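Local coordinates for N-acetylmuramoyl-L-alanine amidase XlyA (Bacillus subtilis, PDB 3RDR), which hydrolyses the link between N-acetylmuramoyl residues and L-amino acids in cell-wall glycopeptides, using the zinc-binding catalytic domain found in this chain, at residues Tyr28-Asn33 / Gly78-Asp83; Val130-Tyr135 / Asp147-Phe152; Ala16-Gly21 / Arg48-Pro53. All blocks are in the same frame, centred on the assembly; numbering follows the deposited sequence.

Contact 1 of 3, residues Tyr28-Asn33 / Gly78-Asp83; sequences YITVHN and GWHAGD. With ZN (zinc ion), chain B.
His32 NE2 donates a hydrogen bond to His80 ND1 at 3.0 Å, and this single bond joins the two imidazoles across the contact. It is bent, with an N-H...N angle of 145°. The acceptor lies in the plane of the His32 ring, but the donor sits tilted from the plane of the His80 ring. The rings meet rim to rim, their planes 76° apart. The other nitrogen of His32, ND1, binds the zinc ion at 2.2 Å. Engagement of both nitrogens should fix the rotation of the imidazole, and the metal probably polarises the N-H that points at His80. His32 stands on strand 28-33 of the central mixed sheet of the T7 lysozyme-like amidase fold, where His133 and Cys141 complete the protein ligands of the zinc. His80 comes from the loop between strand 68-70 and helix 87-90, which places it in the second shell of the metal. Its CG lies between the backbone N and the carbonyl carbon (chi1 59°), which swings the ring from the loop toward the strand. The rim of that ring also meets Thr30, whose CB is 4.0 Å from His80 CE1. The hydroxyl of Thr30 is hydrogen-bonded to Ser92 OG and Trp136 NE1. The loop backbone contributes as well: His80 O comes to 3.4 Å from His32 CE1, the carbon between the two ring nitrogens. Asn89 OD1 holds this loop in place by accepting hydrogen bonds from the backbone N of both His80 and Ala81.

Contact 2 of 3, residues Val130-Tyr135 / Asp147-Phe152; sequences VVPHKY and DTWDSF. With ZN (zinc ion), chain B.
Pro132 lies on one face of the Trp149 indole, while the carbonyl oxygen of Val130 reaches its edge. Pro132 CB sits almost exactly over the six-membered ring, 4.0 Å from its centroid and only 3° off the ring normal, a well-formed CH-pi contact. Pro132 CD is displaced toward the rim, where it approaches Trp149 CZ2 to 3.5 Å. The pyrrolidine thus leans against the indole with one side of its ring. At the edge, Val130 O is in the indole plane, also 3.5 Å from Trp149 CZ2, and it takes a weak hydrogen bond from Lys153 NZ. The CG1 methyl of Val130 adds a looser apolar contact at 4.4 Å from Trp149 CZ2. The indole reaches this place because Trp149 CG is anti to the backbone N (chi1 -177°), which carries the ring off the first turn of helix 149-154 toward the strand; Pro142 and Val31 also touch it. Strand 130-132 is an outermost strand of the sheet, and the chain continues from it into helix 133-137, with Tyr135 N bonded to Pro132 O at 2.9 Å. Immediately after the packed proline comes His133, whose ND1 binds the zinc ion at 2.2 Å. Helix 149-154 thus packs through Trp149 on the end of strand 130-132, next to a metal ligand that, with His32 and Cys141, forms the His-His-Cys zinc site characteristic of T7 lysozyme-like amidases.

Contact 3 of 3, residues Ala16-Gly21 / Arg48-Pro53; sequences ANNRPG and RYLKNP
Asn18 reaches from the loop 16-21 toward the last turn of helix 43-50, and its side chain carries most of the contact with Leu50. In this T7 lysozyme-like amidase domain the loop belongs to the long connection between strands 7-9 and 28-33, and a type I beta turn from Ala16 to Arg19, closed by Arg19 N to Ala16 O at 3.1 Å, directs Asn18 at the last turn of the helix and brings Asn17 near Pro53. From its CB, directed at the helix, the Asn18 chain leads to CG, which lies 3.7 Å from Leu50 O. The torsion placing CG between the backbone N and the carbonyl carbon (chi1 67°) turns the flat amide to this oxygen. Of the two terminal atoms, the one modelled as OD1 comes within 2.9 Å of Leu50 O, but the amide is probably turned over in the model; turned back, its nitrogen would lie there and could donate a hydrogen bond to Leu50 O. Leu50 CD2 also lies near this end of the amide. Leu50 O receives a weak hydrogen bond from Thr55 OG1, while Asn18 O is hydrogen-bonded to Ser58 OG. On the helix side, Asn52 N is hydrogen-bonded to Tyr49 O as the chain leaves the helix, and the chain then brings the carbonyl oxygen of Pro53 round to the turn, while its CB points away. There the two backbones come together through solvent rather than directly. Water 2 accepts from Asn18 N and gives a weak bond to Pro53 O. Alongside it, water 1 makes the shorter bridge, accepting from Asn17 N at 2.9 Å and donating to the same Pro53 O at 2.8 Å.

How the contacts relate
From the N terminus the chain first passes through 16-21 and then strand 28-33, which opens contact 1 before contact 3 closes at 48-53; contact 1 closes only at 78-83, so the two cross. The loops of both meet where Trp79 packs on Pro20, and Ser58 bridges the two loops. Contact 2 follows in series, closing the short excursion between 130-135 and 147-152. It joins contact 1 through the parallel pairing of strands 28-33 and 130-132 and through the shared zinc ion. Contact 3 lies across the chain's centre from contact 2, about 13 Å away at the nearest atoms, tying the N-terminal loop to helix 43-50.

Contact 1 of 3, residues Tyr28-Asn33 / Gly78-Asp83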
loop_
_atom_site.group_PDB
_atom_site.type_symbol
_atom_site.label_atom_id
_atom_site.label_comp_id
_atom_site.label_asym_id
_atom_site.label_seq_id
_atom_site.Cartn_x
_atom_site.Cartn_y
_atom_site.Cartn_z
ATOM N N TYR A 28 9.859 6.336 3.637
ATOM C CA TYR A 28 9.691 5.578 2.398
ATOM C C TYR A 28 8.227 5.291 2.089
ATOM O O TYR A 28 7.344 5.462 2.936
ATOM C CB TYR A 28 10.410 4.228 2.491
ATOM C CG TYR A 28 11.884 4.296 2.812
ATOM C CD1 TYR A 28 12.839 4.360 1.794
ATOM C CD2 TYR A 28 12.327 4.278 4.132
ATOM C CE1 TYR A 28 14.205 4.398 2.090
ATOM C CE2 TYR A 28 13.687 4.320 4.439
ATOM C CZ TYR A 28 14.619 4.377 3.414
ATOM O OH TYR A 28 15.961 4.395 3.716
ATOM N N ILE A 29 7.996 4.840 0.860
ATOM C CA ILE A 29 6.679 4.452 0.382
ATOM C C ILE A 29 6.905 3.114 -0.317
ATOM O O ILE A 29 7.663 3.027 -1.288
ATOM C CB ILE A 29 6.111 5.489 -0.600
ATOM C CG1 ILE A 29 5.829 6.794 0.150
ATOM C CG2 ILE A 29 4.830 4.968 -1.242
ATOM C CD1 ILE A 29 5.395 7.950 -0.745
ATOM N N THR A 30 6.271 2.068 0.205
ATOM C CA THR A 30 6.414 0.719 -0.327
ATOM C C THR A 30 5.191 0.285 -1.143
ATOM O O THR A 30 4.064 0.303 -0.652
ATOM C CB THR A 30 6.656 -0.277 0.822
ATOM O OG1 THR A 30 7.813 0.137 1.566
ATOM C CG2 THR A 30 6.895 -1.686 0.284
ATOM N N VAL A 31 5.428 -0.121 -2.388
ATOM C CA VAL A 31 4.347 -0.532 -3.291
ATOM C C VAL A 31 4.165 -2.040 -3.412
ATOM O O VAL A 31 5.136 -2.781 -3.550
ATOM C CB VAL A 31 4.584 0.043 -4.706
ATOM C CG1 VAL A 31 3.430 -0.335 -5.633
ATOM C CG2 VAL A 31 4.740 1.553 -4.622
ATOM N N HIS A 32 2.906 -2.476 -3.369
ATOM C CA HIS A 32 2.544 -3.889 -3.475
ATOM C C HIS A 32 1.465 -4.079 -4.547
ATOM O O HIS A 32 0.872 -3.116 -5.030
ATOM C CB HIS A 32 1.928 -4.408 -2.163
ATOM C CG HIS A 32 2.760 -4.178 -0.937
ATOM N ND1 HIS A 32 3.499 -5.177 -0.343
ATOM C CD2 HIS A 32 2.902 -3.087 -0.147
ATOM C CE1 HIS A 32 4.057 -4.716 0.762
ATOM N NE2 HIS A 32 3.710 -3.450 0.904
ATOM N N ASN A 33 1.212 -5.339 -4.886
ATOM C CA ASN A 33 0.159 -5.733 -5.822
ATOM C C ASN A 33 -0.503 -6.872 -5.050
ATOM O O ASN A 33 0.188 -7.764 -4.570
ATOM C CB ASN A 33 0.734 -6.255 -7.149
ATOM C CG ASN A 33 1.068 -5.135 -8.134
ATOM O OD1 ASN A 33 1.638 -5.384 -9.196
ATOM N ND2 ASN A 33 0.709 -3.902 -7.790
ATOM N N GLY A 78 2.737 -0.610 9.790
ATOM C CA GLY A 78 1.922 -1.751 9.424
ATOM C C GLY A 78 2.881 -2.916 9.291
ATOM O O GLY A 78 4.088 -2.712 9.324
ATOM N N TRP A 79 2.363 -4.133 9.173
ATOM C CA TRP A 79 3.210 -5.315 8.998
ATOM C C TRP A 79 3.019 -5.736 7.543
ATOM O O TRP A 79 2.037 -6.401 7.224
ATOM C CB TRP A 79 2.744 -6.450 9.913
ATOM C CG TRP A 79 2.950 -6.215 11.385
ATOM C CD1 TRP A 79 2.070 -6.515 12.385
ATOM C CD2 TRP A 79 4.128 -5.704 12.027
ATOM N NE1 TRP A 79 2.625 -6.228 13.607
ATOM C CE2 TRP A 79 3.886 -5.729 13.420
ATOM C CE3 TRP A 79 5.363 -5.229 11.563
ATOM C CZ2 TRP A 79 4.831 -5.298 14.355
ATOM C CZ3 TRP A 79 6.304 -4.801 12.489
ATOM C CH2 TRP A 79 6.032 -4.838 13.874
ATOM N N HIS A 80 3.946 -5.366 6.661
ATOM C CA HIS A 80 3.777 -5.701 5.248
ATOM C C HIS A 80 5.049 -5.887 4.430
ATOM O O HIS A 80 5.020 -6.559 3.400
ATOM C CB HIS A 80 2.932 -4.614 4.584
ATOM C CG HIS A 80 3.539 -3.248 4.679
ATOM N ND1 HIS A 80 4.402 -2.749 3.728
ATOM C CD2 HIS A 80 3.473 -2.310 5.655
ATOM C CE1 HIS A 80 4.844 -1.565 4.115
ATOM N NE2 HIS A 80 4.295 -1.276 5.281
ATOM N N ALA A 81 6.154 -5.297 4.882
ATOM C CA ALA A 81 7.421 -5.363 4.155
ATOM C C ALA A 81 8.239 -6.634 4.372
ATOM O O ALA A 81 9.133 -6.939 3.583
ATOM C CB ALA A 81 8.266 -4.135 4.489
ATOM N N GLY A 82 7.945 -7.364 5.446
ATOM C CA GLY A 82 8.661 -8.596 5.724
ATOM C C GLY A 82 10.104 -8.442 6.171
ATOM O O GLY A 82 10.901 -9.369 6.018
ATOM N N ASP A 83 10.454 -7.287 6.731
ATOM C CA ASP A 83 11.822 -7.079 7.187
ATOM C C ASP A 83 11.898 -6.823 8.695
ATOM O O ASP A 83 12.742 -6.064 9.166
ATOM C CB ASP A 83 12.471 -5.930 6.406
ATOM C CG ASP A 83 11.818 -4.582 6.671
ATOM O OD1 ASP A 83 10.630 -4.542 7.065
ATOM O OD2 ASP A 83 12.501 -3.555 6.468
HETATM ZN ZN ZN B . 4.035 -7.153 -1.218
#

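Contact 2 of 3, residues Val130-Tyr135 / Asp147-Phe152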
loop_
_atom_site.group_PDB
_atom_site.type_symbol
_atom_site.label_atom_id
_atom_site.label_comp_id
_atom_site.label_asym_id
_atom_site.label_seq_id
_atom_site.Cartn_x
_atom_site.Cartn_y
_atom_site.Cartn_z
ATOM N N VAL A 130 10.684 5.765 -3.116
ATOM C CA VAL A 130 9.443 5.070 -3.438
ATOM C C VAL A 130 9.980 3.728 -3.911
ATOM O O VAL A 130 10.570 3.631 -4.989
ATOM C CB VAL A 130 8.662 5.756 -4.576
ATOM C CG1 VAL A 130 7.431 4.930 -4.935
ATOM C CG2 VAL A 130 8.237 7.153 -4.142
ATOM N N VAL A 131 9.802 2.697 -3.095
ATOM C CA VAL A 131 10.330 1.382 -3.419
ATOM C C VAL A 131 9.314 0.253 -3.492
ATOM O O VAL A 131 8.192 0.367 -2.994
ATOM C CB VAL A 131 11.394 0.957 -2.385
ATOM C CG1 VAL A 131 12.522 1.979 -2.336
ATOM C CG2 VAL A 131 10.744 0.810 -1.016
ATOM N N PRO A 132 9.707 -0.863 -4.127
ATOM C CA PRO A 132 8.830 -2.027 -4.255
ATOM C C PRO A 132 9.043 -2.893 -3.025
ATOM O O PRO A 132 10.109 -2.845 -2.406
ATOM C CB PRO A 132 9.348 -2.704 -5.518
ATOM C CG PRO A 132 10.833 -2.459 -5.416
ATOM C CD PRO A 132 10.895 -1.001 -4.994
ATOM N N HIS A 133 8.032 -3.674 -2.665
ATOM C CA HIS A 133 8.141 -4.567 -1.524
ATOM C C HIS A 133 9.443 -5.360 -1.647
ATOM O O HIS A 133 10.142 -5.594 -0.661
ATOM C CB HIS A 133 6.940 -5.523 -1.496
ATOM C CG HIS A 133 6.994 -6.541 -0.398
ATOM N ND1 HIS A 133 6.024 -7.504 -0.230
ATOM C CD2 HIS A 133 7.899 -6.749 0.589
ATOM C CE1 HIS A 133 6.325 -8.258 0.812
ATOM N NE2 HIS A 133 7.459 -7.822 1.326
ATOM N N LYS A 134 9.766 -5.758 -2.873
ATOM C CA LYS A 134 10.966 -6.550 -3.144
ATOM C C LYS A 134 12.238 -5.961 -2.538
ATOM O O LYS A 134 13.101 -6.693 -2.057
ATOM C CB LYS A 134 11.148 -6.718 -4.656
ATOM C CG LYS A 134 12.311 -7.617 -5.044
ATOM C CD LYS A 134 12.351 -7.842 -6.551
ATOM C CE LYS A 134 13.490 -8.784 -6.957
ATOM N NZ LYS A 134 13.481 -9.016 -8.433
ATOM N N TYR A 135 12.346 -4.640 -2.568
ATOM C CA TYR A 135 13.507 -3.945 -2.023
ATOM C C TYR A 135 13.829 -4.373 -0.590
ATOM O O TYR A 135 14.995 -4.569 -0.237
ATOM C CB TYR A 135 13.262 -2.437 -2.058
ATOM C CG TYR A 135 14.409 -1.609 -1.530
ATOM C CD1 TYR A 135 15.605 -1.501 -2.241
ATOM C CD2 TYR A 135 14.296 -0.922 -0.320
ATOM C CE1 TYR A 135 16.662 -0.725 -1.759
ATOM C CE2 TYR A 135 15.341 -0.145 0.171
ATOM C CZ TYR A 135 16.520 -0.050 -0.553
ATOM O OH TYR A 135 17.548 0.729 -0.074
ATOM N N ASP A 147 8.885 -5.750 -13.579
ATOM C CA ASP A 147 9.574 -5.698 -14.871
ATOM C C ASP A 147 9.553 -4.312 -15.508
ATOM O O ASP A 147 10.339 -4.028 -16.410
ATOM C CB ASP A 147 8.968 -6.699 -15.859
ATOM C CG ASP A 147 9.345 -8.129 -15.546
ATOM O OD1 ASP A 147 10.531 -8.378 -15.247
ATOM O OD2 ASP A 147 8.457 -9.006 -15.610
ATOM N N THR A 148 8.652 -3.452 -15.050
ATOM C CA THR A 148 8.562 -2.100 -15.593
ATOM C C THR A 148 8.580 -1.066 -14.466
ATOM O O THR A 148 8.063 0.040 -14.618
ATOM C CB THR A 148 7.268 -1.920 -16.421
ATOM O OG1 THR A 148 6.128 -2.237 -15.611
ATOM C CG2 THR A 148 7.283 -2.832 -17.643
ATOM N N TRP A 149 9.195 -1.430 -13.344
ATOM C CA TRP A 149 9.266 -0.560 -12.168
ATOM C C TRP A 149 9.692 0.881 -12.458
ATOM O O TRP A 149 8.984 1.829 -12.106
ATOM C CB TRP A 149 10.202 -1.177 -11.119
ATOM C CG TRP A 149 10.273 -0.381 -9.846
ATOM C CD1 TRP A 149 11.358 0.287 -9.356
ATOM C CD2 TRP A 149 9.192 -0.110 -8.942
ATOM N NE1 TRP A 149 11.020 0.964 -8.206
ATOM C CE2 TRP A 149 9.697 0.739 -7.930
ATOM C CE3 TRP A 149 7.847 -0.498 -8.888
ATOM C CZ2 TRP A 149 8.901 1.210 -6.877
ATOM C CZ3 TRP A 149 7.054 -0.030 -7.837
ATOM C CH2 TRP A 149 7.588 0.815 -6.848
ATOM N N ASP A 150 10.843 1.050 -13.100
ATOM C CA ASP A 150 11.333 2.389 -13.405
ATOM C C ASP A 150 10.345 3.218 -14.221
ATOM O O ASP A 150 10.265 4.435 -14.052
ATOM C CB ASP A 150 12.684 2.297 -14.122
ATOM C CG ASP A 150 13.809 1.875 -13.187
ATOM O OD1 ASP A 150 14.901 1.522 -13.681
ATOM O OD2 ASP A 150 13.603 1.906 -11.952
ATOM N N SER A 151 9.590 2.564 -15.100
ATOM C CA SER A 151 8.597 3.268 -15.909
ATOM C C SER A 151 7.444 3.693 -15.010
ATOM O O SER A 151 6.941 4.813 -15.114
ATOM C CB SER A 151 8.067 2.367 -17.031
ATOM O OG SER A 151 9.097 2.016 -17.939
ATOM N N PHE A 152 7.020 2.788 -14.133
ATOM C CA PHE A 152 5.934 3.079 -13.198
ATOM C C PHE A 152 6.277 4.337 -12.410
ATOM O O PHE A 152 5.423 5.199 -12.192
ATOM C CB PHE A 152 5.741 1.903 -12.228
ATOM C CG PHE A 152 4.899 2.238 -11.025
ATOM C CD1 PHE A 152 3.534 2.469 -11.153
ATOM C CD2 PHE A 152 5.480 2.337 -9.762
ATOM C CE1 PHE A 152 2.756 2.796 -10.041
ATOM C CE2 PHE A 152 4.712 2.664 -8.643
ATOM C CZ PHE A 152 3.347 2.894 -8.784
HETATM ZN ZN ZN B . 4.035 -7.153 -1.218
#

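Contact 3 of 3, residues Ala16-Gly21 / Arg48-Pro53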
loop_
_atom_site.group_PDB
_atom_site.type_symbol
_atom_site.label_atom_id
_atom_site.label_comp_id
_atom_site.label_asym_id
_atom_site.label_seq_id
_atom_site.Cartn_x
_atom_site.Cartn_y
_atom_site.Cartn_z
ATOM N N ALA A 16 -5.875 -4.371 17.579
ATOM C CA ALA A 16 -5.973 -5.582 16.767
ATOM C C ALA A 16 -4.575 -6.130 16.510
ATOM O O ALA A 16 -3.593 -5.393 16.563
ATOM C CB ALA A 16 -6.675 -5.274 15.438
ATOM N N ASN A 17 -4.486 -7.428 16.236
ATOM C CA ASN A 17 -3.204 -8.063 15.970
ATOM C C ASN A 17 -2.478 -7.434 14.781
ATOM O O ASN A 17 -1.244 -7.379 14.769
ATOM C CB ASN A 17 -3.395 -9.565 15.728
ATOM C CG ASN A 17 -3.671 -10.337 17.015
ATOM O OD1 ASN A 17 -4.082 -11.499 16.978
ATOM N ND2 ASN A 17 -3.435 -9.698 18.159
ATOM N N ASN A 18 -3.219 -6.955 13.784
ATOM C CA ASN A 18 -2.553 -6.343 12.644
ATOM C C ASN A 18 -2.499 -4.820 12.695
ATOM O O ASN A 18 -2.366 -4.158 11.669
ATOM C CB ASN A 18 -3.149 -6.822 11.310
ATOM C CG ASN A 18 -4.567 -6.362 11.094
ATOM O OD1 ASN A 18 -5.060 -6.356 9.961
ATOM N ND2 ASN A 18 -5.238 -5.979 12.165
ATOM N N ARG A 19 -2.629 -4.266 13.897
ATOM C CA ARG A 19 -2.496 -2.826 14.081
ATOM C C ARG A 19 -1.531 -2.669 15.254
ATOM O O ARG A 19 -1.915 -2.242 16.345
ATOM C CB ARG A 19 -3.834 -2.139 14.391
ATOM C CG ARG A 19 -3.663 -0.623 14.549
ATOM C CD ARG A 19 -4.964 0.185 14.508
ATOM N NE ARG A 19 -4.680 1.601 14.745
ATOM C CZ ARG A 19 -5.591 2.572 14.796
ATOM N NH1 ARG A 19 -6.877 2.306 14.623
ATOM N NH2 ARG A 19 -5.209 3.820 15.036
ATOM N N PRO A 20 -0.255 -3.029 15.037
ATOM C CA PRO A 20 0.788 -2.940 16.065
ATOM C C PRO A 20 0.846 -1.574 16.732
ATOM O O PRO A 20 1.157 -1.472 17.916
ATOM C CB PRO A 20 2.066 -3.286 15.295
ATOM C CG PRO A 20 1.746 -2.855 13.890
ATOM C CD PRO A 20 0.335 -3.349 13.726
ATOM N N GLY A 21 0.562 -0.530 15.961
ATOM C CA GLY A 21 0.550 0.815 16.509
ATOM C C GLY A 21 1.855 1.476 16.919
ATOM O O GLY A 21 1.850 2.318 17.818
ATOM N N ARG A 48 -12.550 -4.457 4.529
ATOM C CA ARG A 48 -13.348 -5.347 5.363
ATOM C C ARG A 48 -12.491 -6.515 5.842
ATOM O O ARG A 48 -12.525 -6.881 7.018
ATOM C CB ARG A 48 -14.559 -5.870 4.576
ATOM C CG ARG A 48 -15.516 -6.721 5.403
ATOM C CD ARG A 48 -16.811 -7.058 4.659
ATOM N NE ARG A 48 -16.622 -8.010 3.560
ATOM C CZ ARG A 48 -16.323 -7.677 2.305
ATOM N NH1 ARG A 48 -16.175 -6.404 1.962
ATOM N NH2 ARG A 48 -16.176 -8.623 1.385
ATOM N N TYR A 49 -11.715 -7.096 4.934
ATOM C CA TYR A 49 -10.856 -8.211 5.298
ATOM C C TYR A 49 -9.866 -7.855 6.411
ATOM O O TYR A 49 -9.704 -8.607 7.377
ATOM C CB TYR A 49 -10.069 -8.700 4.084
ATOM C CG TYR A 49 -8.910 -9.595 4.468
ATOM C CD1 TYR A 49 -9.122 -10.916 4.862
ATOM C CD2 TYR A 49 -7.605 -9.105 4.493
ATOM C CE1 TYR A 49 -8.059 -11.729 5.273
ATOM C CE2 TYR A 49 -6.537 -9.906 4.904
ATOM C CZ TYR A 49 -6.772 -11.215 5.293
ATOM O OH TYR A 49 -5.721 -12.009 5.716
ATOM N N LEU A 50 -9.200 -6.714 6.270
ATOM C CA LEU A 50 -8.206 -6.290 7.251
ATOM C C LEU A 50 -8.734 -6.114 8.672
ATOM O O LEU A 50 -7.960 -6.142 9.631
ATOM C CB LEU A 50 -7.512 -5.002 6.778
ATOM C CG LEU A 50 -6.527 -5.191 5.612
ATOM C CD1 LEU A 50 -5.972 -3.852 5.147
ATOM C CD2 LEU A 50 -5.390 -6.104 6.060
ATOM N N LYS A 51 -10.043 -5.948 8.816
ATOM C CA LYS A 51 -10.623 -5.776 10.140
ATOM C C LYS A 51 -10.989 -7.088 10.832
ATOM O O LYS A 51 -11.487 -7.078 11.953
ATOM C CB LYS A 51 -11.830 -4.835 10.071
ATOM C CG LYS A 51 -11.431 -3.435 9.612
ATOM C CD LYS A 51 -12.390 -2.350 10.082
ATOM C CE LYS A 51 -13.732 -2.440 9.398
ATOM N NZ LYS A 51 -14.593 -1.270 9.735
ATOM N N ASN A 52 -10.730 -8.215 10.172
ATOM C CA ASN A 52 -11.002 -9.520 10.774
ATOM C C ASN A 52 -9.968 -9.729 11.877
ATOM O O ASN A 52 -8.770 -9.593 11.641
ATOM C CB ASN A 52 -10.883 -10.646 9.741
ATOM C CG ASN A 52 -12.195 -10.929 9.031
ATOM O OD1 ASN A 52 -13.241 -11.038 9.668
ATOM N ND2 ASN A 52 -12.142 -11.069 7.709
ATOM N N PRO A 53 -10.420 -10.066 13.097
ATOM C CA PRO A 53 -9.557 -10.292 14.263
ATOM C C PRO A 53 -8.377 -11.237 14.078
ATOM O O PRO A 53 -7.395 -11.149 14.814
ATOM C CB PRO A 53 -10.536 -10.802 15.321
ATOM C CG PRO A 53 -11.790 -10.070 14.978
ATOM C CD PRO A 53 -11.839 -10.216 13.471
HETATM O O HOH W 1 -6.929 -8.936 16.392
HETATM O O HOH W 2 -6.021 -8.633 13.608
#